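Local coordinates for protein polysaccharide deacetylase (Ammonifex degensii, PDB 4WCJ) that probably removes N-acetyl groups from poly-beta-1,6-N-acetyl-D-glucosamine as a zinc-dependent family 4 carbohydrate esterase, at residues Ala78-Gly90 and Lys233-Arg245. Residues are numbered along the deposited sequence; the frame is centred on the assembly and turned at random.
Sequences AEDYLAGRIHLPG and KVNRPGDAPFVGR
Tyr81 and Leu82, in the last turn of helix 75-82, pack on the loop Asn235-Ala240, which forms a type II beta turn from Arg236 to Asp239. The contact joins the C-terminal end of this helix to the loop leading into strand 242-247 of the parallel sheet of the deacetylase beta/alpha barrel, away from the zinc site. The helix ends in a Schellman motif, with Gly84 at positive phi. There the carbonyl of Leu82 turns to the beta turn. Gly238 N gives Leu82 O a short bond of 2.6 Å from above the carbonyl plane; Asp239 N and Ala240 N add weak ones. The Leu82 side chain reaches the loop and strand with both methyls. Its CD1 meets Val243 CG2 at 3.6 Å, the two side chains crossing at about a right angle. Its other methyl, CD2, lies 3.6 Å from Asn235 CB. Tyr81 CG stands anti to the backbone N (chi1 175°), beside its carbonyl carbon, and the ring comes to lie against Pro237. Pro237 CG sits over one ring face in a CH-pi contact, 4.1 Å from the Tyr81 centroid. Asn235 O lies at the ring edge. A serine in place of Tyr81 would probably strip Pro237 of its aromatic cover. Arg236 NH2 hydrogen-bonds to Asp35 O. The Asn235 amide pairs with the backbone of Gly244 through both its ends, and its ND2 also reaches Leu37 O. Asp239 OD2 accepts from Arg236 N, across the turn, at 2.9 Å and from Lys233 NZ, which lies before it, at 2.8 Å; the two approach from opposite faces of the carboxylate.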
ATOM      1  N   ALA A  78      -5.178   0.163  11.656  1.00 47.44           N
ATOM      2  CA  ALA A  78      -4.381  -1.011  11.318  1.00 47.04           C
ATOM      3  C   ALA A  78      -3.123  -1.074  12.169  1.00 47.41           C
ATOM      4  O   ALA A  78      -2.742  -2.147  12.651  1.00 48.79           O
ATOM      5  CB  ALA A  78      -4.019  -1.005   9.835  1.00 44.20           C
ATOM      6  N   GLU A  79      -2.480   0.077  12.346  1.00 46.24           N
ATOM      7  CA  GLU A  79      -1.251   0.152  13.125  1.00 52.88           C
ATOM      8  C   GLU A  79      -1.523  -0.163  14.583  1.00 53.94           C
ATOM      9  O   GLU A  79      -0.779  -0.908  15.213  1.00 53.75           O
ATOM     10  CB  GLU A  79      -0.601   1.532  13.026  1.00 47.99           C
ATOM     11  CG  GLU A  79       0.780   1.582  13.690  1.00 47.98           C
ATOM     12  CD  GLU A  79       1.283   2.997  13.887  1.00 50.07           C
ATOM     13  OE1 GLU A  79       2.035   3.229  14.861  1.00 56.36           O
ATOM     14  OE2 GLU A  79       0.932   3.870  13.065  1.00 43.54           O
ATOM     15  N   ASP A  80      -2.586   0.418  15.123  1.00 50.94           N
ATOM     16  CA  ASP A  80      -2.927   0.158  16.508  1.00 53.92           C
ATOM     17  C   ASP A  80      -3.399  -1.288  16.691  1.00 55.80           C
ATOM     18  O   ASP A  80      -3.173  -1.887  17.740  1.00 58.00           O
ATOM     19  CB  ASP A  80      -3.986   1.149  16.991  1.00 54.97           C
ATOM     20  CG  ASP A  80      -3.463   2.565  17.059  1.00 59.33           C
ATOM     21  OD1 ASP A  80      -2.232   2.737  17.177  1.00 61.91           O
ATOM     22  OD2 ASP A  80      -4.275   3.505  16.982  1.00 56.44           O
ATOM     23  N   TYR A  81      -4.032  -1.850  15.666  1.00 55.07           N
ATOM     24  CA  TYR A  81      -4.490  -3.233  15.730  1.00 56.92           C
ATOM     25  C   TYR A  81      -3.316  -4.198  15.743  1.00 56.43           C
ATOM     26  O   TYR A  81      -3.204  -5.037  16.632  1.00 58.64           O
ATOM     27  CB  TYR A  81      -5.413  -3.559  14.556  1.00 55.65           C
ATOM     28  CG  TYR A  81      -5.836  -5.011  14.484  1.00 57.13           C
ATOM     29  CD1 TYR A  81      -6.742  -5.535  15.390  1.00 60.02           C
ATOM     30  CD2 TYR A  81      -5.337  -5.853  13.497  1.00 55.67           C
ATOM     31  CE1 TYR A  81      -7.139  -6.861  15.324  1.00 61.42           C
ATOM     32  CE2 TYR A  81      -5.727  -7.185  13.424  1.00 57.06           C
ATOM     33  CZ  TYR A  81      -6.627  -7.680  14.340  1.00 59.92           C
ATOM     34  OH  TYR A  81      -7.030  -8.988  14.279  1.00 61.36           O
ATOM     35  N   LEU A  82      -2.439  -4.058  14.754  1.00 53.82           N
ATOM     36  CA  LEU A  82      -1.286  -4.944  14.609  1.00 53.40           C
ATOM     37  C   LEU A  82      -0.298  -4.789  15.755  1.00 55.72           C
ATOM     38  O   LEU A  82       0.422  -5.726  16.099  1.00 57.63           O
ATOM     39  CB  LEU A  82      -0.589  -4.682  13.280  1.00 50.31           C
ATOM     40  CG  LEU A  82      -1.390  -5.171  12.076  1.00 58.25           C
ATOM     41  CD1 LEU A  82      -0.580  -5.022  10.802  1.00 57.50           C
ATOM     42  CD2 LEU A  82      -1.807  -6.620  12.269  1.00 52.44           C
ATOM     43  N   ALA A  83      -0.279  -3.601  16.353  1.00 57.67           N
ATOM     44  CA  ALA A  83       0.561  -3.364  17.514  1.00 58.21           C
ATOM     45  C   ALA A  83      -0.137  -3.852  18.778  1.00 61.86           C
ATOM     46  O   ALA A  83       0.431  -3.783  19.863  1.00 62.75           O
ATOM     47  CB  ALA A  83       0.910  -1.891  17.634  1.00 57.02           C
ATOM     48  N   GLY A  84      -1.374  -4.329  18.630  1.00 60.18           N
ATOM     49  CA  GLY A  84      -2.145  -4.846  19.749  1.00 63.31           C
ATOM     50  C   GLY A  84      -2.385  -3.785  20.807  1.00 69.46           C
ATOM     51  O   GLY A  84      -2.710  -4.090  21.957  1.00 67.30           O
ATOM     52  N   ARG A  85      -2.222  -2.530  20.397  1.00 65.88           N
ATOM     53  CA  ARG A  85      -2.300  -1.369  21.277  1.00 67.11           C
ATOM     54  C   ARG A  85      -3.740  -0.891  21.416  1.00 69.03           C
ATOM     55  O   ARG A  85      -4.149  -0.382  22.466  1.00 73.16           O
ATOM     56  CB  ARG A  85      -1.392  -0.269  20.734  1.00 67.38           C
ATOM     57  CG  ARG A  85      -1.785   1.131  21.072  1.00 68.77           C
ATOM     58  CD  ARG A  85      -1.247   2.056  20.006  1.00 69.71           C
ATOM     59  NE  ARG A  85       0.179   1.852  19.775  1.00 69.94           N
ATOM     60  CZ  ARG A  85       0.754   1.853  18.576  1.00 67.14           C
ATOM     61  NH1 ARG A  85       0.025   2.040  17.484  1.00 64.11           N
ATOM     62  NH2 ARG A  85       2.061   1.664  18.468  1.00 67.47           N
ATOM     63  N   ILE A  86      -4.511  -1.044  20.349  1.00 67.49           N
ATOM     64  CA  ILE A  86      -5.957  -1.100  20.488  1.00 73.48           C
ATOM     65  C   ILE A  86      -6.281  -2.554  20.302  1.00 76.13           C
ATOM     66  O   ILE A  86      -5.417  -3.331  19.898  1.00 79.56           O
ATOM     67  CB  ILE A  86      -6.728  -0.253  19.463  1.00 72.73           C
ATOM     68  CG1 ILE A  86      -6.550  -0.843  18.058  1.00 72.26           C
ATOM     69  CG2 ILE A  86      -6.330   1.214  19.573  1.00 72.04           C
ATOM     70  CD1 ILE A  86      -7.373  -0.164  16.989  1.00 71.79           C
ATOM     71  N   HIS A  87      -7.515  -2.942  20.579  1.00 78.78           N
ATOM     72  CA  HIS A  87      -7.785  -4.361  20.668  1.00 84.21           C
ATOM     73  C   HIS A  87      -8.906  -4.880  19.783  1.00 84.50           C
ATOM     74  O   HIS A  87     -10.084  -4.763  20.120  1.00 87.84           O
ATOM     75  CB  HIS A  87      -8.062  -4.726  22.125  1.00 91.08           C
ATOM     76  CG  HIS A  87      -6.825  -4.793  22.963  1.00 93.07           C
ATOM     77  ND1 HIS A  87      -6.446  -3.779  23.818  1.00 93.50           N
ATOM     78  CD2 HIS A  87      -5.865  -5.743  23.057  1.00 94.43           C
ATOM     79  CE1 HIS A  87      -5.314  -4.108  24.410  1.00 95.14           C
ATOM     80  NE2 HIS A  87      -4.938  -5.296  23.966  1.00 95.94           N
ATOM     81  N   LEU A  88      -8.502  -5.428  18.640  1.00 81.57           N
ATOM     82  CA  LEU A  88      -9.269  -6.440  17.920  1.00 81.48           C
ATOM     83  C   LEU A  88     -10.676  -5.904  17.589  1.00 80.94           C
ATOM     84  O   LEU A  88     -10.816  -4.696  17.447  1.00 79.80           O
ATOM     85  CB  LEU A  88      -9.257  -7.727  18.758  1.00 82.88           C
ATOM     86  CG  LEU A  88      -7.891  -8.426  18.830  1.00 82.32           C
ATOM     87  CD1 LEU A  88      -7.006  -7.861  19.941  1.00 85.58           C
ATOM     88  CD2 LEU A  88      -8.038  -9.938  18.972  1.00 79.88           C
ATOM     89  N   PRO A  89     -11.695  -6.765  17.348  1.00 79.90           N
ATOM     90  CA  PRO A  89     -11.858  -8.176  16.970  1.00 78.79           C
ATOM     91  C   PRO A  89     -12.413  -8.359  15.554  1.00 74.97           C
ATOM     92  O   PRO A  89     -12.563  -7.386  14.817  1.00 71.07           O
ATOM     93  CB  PRO A  89     -12.850  -8.692  18.018  1.00 79.94           C
ATOM     94  CG  PRO A  89     -13.622  -7.453  18.470  1.00 79.42           C
ATOM     95  CD  PRO A  89     -12.979  -6.238  17.834  1.00 78.55           C
ATOM     96  N   GLY A  90     -12.689  -9.607  15.180  1.00 74.98           N
ATOM     97  CA  GLY A  90     -13.331  -9.917  13.912  1.00 72.62           C
ATOM     98  C   GLY A  90     -12.478  -9.833  12.651  1.00 67.91           C
ATOM     99  O   GLY A  90     -11.253  -9.949  12.692  1.00 63.73           O
ATOM    100  N   LYS A 233      -1.032 -12.968   3.715  1.00 51.59           N
ATOM    101  CA  LYS A 233      -1.388 -13.629   4.969  1.00 54.56           C
ATOM    102  C   LYS A 233      -2.488 -12.885   5.701  1.00 51.92           C
ATOM    103  O   LYS A 233      -2.787 -11.734   5.377  1.00 48.38           O
ATOM    104  CB  LYS A 233      -0.164 -13.747   5.877  1.00 57.18           C
ATOM    105  CG  LYS A 233       0.556 -12.428   6.097  1.00 56.66           C
ATOM    106  CD  LYS A 233       1.545 -12.509   7.246  1.00 59.34           C
ATOM    107  CE  LYS A 233       0.819 -12.467   8.582  1.00 66.43           C
ATOM    108  NZ  LYS A 233       1.750 -12.315   9.738  1.00 70.78           N
ATOM    109  N   VAL A 234      -3.102 -13.545   6.682  1.00 53.53           N
ATOM    110  CA  VAL A 234      -3.961 -12.834   7.624  1.00 52.76           C
ATOM    111  C   VAL A 234      -3.084 -12.262   8.723  1.00 52.05           C
ATOM    112  O   VAL A 234      -2.421 -13.007   9.445  1.00 54.48           O
ATOM    113  CB  VAL A 234      -5.050 -13.731   8.255  1.00 55.78           C
ATOM    114  CG1 VAL A 234      -5.816 -12.957   9.335  1.00 54.45           C
ATOM    115  CG2 VAL A 234      -6.007 -14.248   7.196  1.00 58.47           C
ATOM    116  N   ASN A 235      -3.077 -10.936   8.843  1.00 50.52           N
ATOM    117  CA  ASN A 235      -2.270 -10.271   9.857  1.00 49.43           C
ATOM    118  C   ASN A 235      -2.991 -10.245  11.199  1.00 51.90           C
ATOM    119  O   ASN A 235      -4.199 -10.022  11.255  1.00 50.90           O
ATOM    120  CB  ASN A 235      -1.908  -8.851   9.409  1.00 45.03           C
ATOM    121  CG  ASN A 235      -1.072  -8.844   8.134  1.00 44.30           C
ATOM    122  OD1 ASN A 235       0.130  -9.112   8.164  1.00 43.92           O
ATOM    123  ND2 ASN A 235      -1.711  -8.551   7.008  1.00 43.12           N
ATOM    124  N   ARG A 236      -2.237 -10.489  12.269  1.00 52.79           N
ATOM    125  CA  ARG A 236      -2.793 -10.608  13.615  1.00 57.46           C
ATOM    126  C   ARG A 236      -2.105  -9.633  14.573  1.00 57.14           C
ATOM    127  O   ARG A 236      -0.993  -9.184  14.300  1.00 55.16           O
ATOM    128  CB  ARG A 236      -2.644 -12.048  14.117  1.00 60.52           C
ATOM    129  CG  ARG A 236      -3.441 -13.082  13.327  1.00 63.46           C
ATOM    130  CD  ARG A 236      -4.927 -13.010  13.652  1.00 68.15           C
ATOM    131  NE  ARG A 236      -5.187 -13.275  15.069  1.00 72.65           N
ATOM    132  CZ  ARG A 236      -6.378 -13.160  15.650  1.00 72.78           C
ATOM    133  NH1 ARG A 236      -6.511 -13.417  16.945  1.00 76.85           N
ATOM    134  NH2 ARG A 236      -7.438 -12.789  14.941  1.00 67.62           N
ATOM    135  N   PRO A 237      -2.762  -9.295  15.698  1.00 60.86           N
ATOM    136  CA  PRO A 237      -2.102  -8.410  16.668  1.00 59.93           C
ATOM    137  C   PRO A 237      -0.741  -8.952  17.100  1.00 58.59           C
ATOM    138  O   PRO A 237      -0.595 -10.156  17.330  1.00 62.19           O
ATOM    139  CB  PRO A 237      -3.086  -8.381  17.840  1.00 62.64           C
ATOM    140  CG  PRO A 237      -4.412  -8.645  17.219  1.00 62.98           C
ATOM    141  CD  PRO A 237      -4.147  -9.610  16.092  1.00 62.79           C
ATOM    142  N   GLY A 238       0.250  -8.071  17.179  1.00 56.55           N
ATOM    143  CA  GLY A 238       1.598  -8.475  17.530  1.00 56.52           C
ATOM    144  C   GLY A 238       2.474  -8.763  16.325  1.00 61.50           C
ATOM    145  O   GLY A 238       3.591  -9.261  16.466  1.00 67.33           O
ATOM    146  N   ASP A 239       1.970  -8.455  15.136  1.00 55.27           N
ATOM    147  CA  ASP A 239       2.754  -8.645  13.919  1.00 53.05           C
ATOM    148  C   ASP A 239       3.558  -7.400  13.569  1.00 51.84           C
ATOM    149  O   ASP A 239       4.473  -7.464  12.757  1.00 53.90           O
ATOM    150  CB  ASP A 239       1.851  -9.020  12.743  1.00 54.29           C
ATOM    151  CG  ASP A 239       1.509 -10.499  12.712  1.00 60.83           C
ATOM    152  OD1 ASP A 239       2.097 -11.271  13.500  1.00 63.66           O
ATOM    153  OD2 ASP A 239       0.657 -10.889  11.887  1.00 61.76           O
ATOM    154  N   ALA A 240       3.205  -6.264  14.168  1.00 47.69           N
ATOM    155  CA  ALA A 240       3.908  -5.017  13.888  1.00 52.13           C
ATOM    156  C   ALA A 240       5.399  -5.173  14.176  1.00 46.58           C
ATOM    157  O   ALA A 240       5.773  -5.843  15.132  1.00 48.80           O
ATOM    158  CB  ALA A 240       3.312  -3.865  14.716  1.00 46.50           C
ATOM    159  N   PRO A 241       6.257  -4.534  13.366  1.00 44.84           N
ATOM    160  CA  PRO A 241       5.917  -3.575  12.309  1.00 45.45           C
ATOM    161  C   PRO A 241       5.669  -4.158  10.922  1.00 40.82           C
ATOM    162  O   PRO A 241       5.492  -3.379   9.998  1.00 38.91           O
ATOM    163  CB  PRO A 241       7.150  -2.662  12.270  1.00 47.15           C
ATOM    164  CG  PRO A 241       8.295  -3.505  12.823  1.00 51.70           C
ATOM    165  CD  PRO A 241       7.713  -4.732  13.476  1.00 53.67           C
ATOM    166  N   PHE A 242       5.655  -5.478  10.759  1.00 44.56           N
ATOM    167  CA  PHE A 242       5.602  -6.045   9.416  1.00 43.68           C
ATOM    168  C   PHE A 242       4.207  -6.494   8.992  1.00 46.11           C
ATOM    169  O   PHE A 242       3.537  -7.240   9.716  1.00 51.44           O
ATOM    170  CB  PHE A 242       6.591  -7.204   9.320  1.00 41.88           C
ATOM    171  CG  PHE A 242       7.988  -6.783   9.589  1.00 42.24           C
ATOM    172  CD1 PHE A 242       8.680  -6.044   8.645  1.00 43.67           C
ATOM    173  CD2 PHE A 242       8.595  -7.070  10.799  1.00 46.75           C
ATOM    174  CE1 PHE A 242       9.967  -5.620   8.892  1.00 45.94           C
ATOM    175  CE2 PHE A 242       9.887  -6.653  11.054  1.00 45.87           C
ATOM    176  CZ  PHE A 242      10.573  -5.921  10.094  1.00 43.34           C
ATOM    177  N   VAL A 243       3.781  -6.028   7.820  1.00 39.73           N
ATOM    178  CA  VAL A 243       2.424  -6.269   7.332  1.00 40.33           C
ATOM    179  C   VAL A 243       2.382  -7.003   5.990  1.00 39.57           C
ATOM    180  O   VAL A 243       2.822  -6.472   4.970  1.00 38.69           O
ATOM    181  CB  VAL A 243       1.640  -4.950   7.164  1.00 38.03           C
ATOM    182  CG1 VAL A 243       0.166  -5.243   7.012  1.00 39.67           C
ATOM    183  CG2 VAL A 243       1.867  -4.023   8.355  1.00 37.24           C
ATOM    184  N   GLY A 244       1.805  -8.199   5.981  1.00 38.65           N
ATOM    185  CA  GLY A 244       1.689  -8.963   4.747  1.00 39.02           C
ATOM    186  C   GLY A 244       0.471  -8.575   3.922  1.00 41.64           C
ATOM    187  O   GLY A 244      -0.654  -8.535   4.432  1.00 48.21           O
ATOM    188  N   ARG A 245       0.686  -8.261   2.648  1.00 37.26           N
ATOM    189  CA  ARG A 245      -0.411  -7.814   1.792  1.00 37.45           C
ATOM    190  C   ARG A 245      -0.704  -8.817   0.686  1.00 34.75           C
ATOM    191  O   ARG A 245       0.199  -9.499   0.191  1.00 35.14           O
ATOM    192  CB  ARG A 245      -0.110  -6.449   1.162  1.00 32.12           C
ATOM    193  CG  ARG A 245       0.164  -5.319   2.141  1.00 31.80           C
ATOM    194  CD  ARG A 245       0.340  -4.014   1.386  1.00 31.84           C
ATOM    195  NE  ARG A 245       1.508  -4.083   0.511  1.00 31.51           N
ATOM    196  CZ  ARG A 245       1.766  -3.219  -0.462  1.00 33.50           C
ATOM    197  NH1 ARG A 245       0.937  -2.207  -0.691  1.00 28.79           N
ATOM    198  NH2 ARG A 245       2.857  -3.366  -1.203  1.00 30.98           N
TER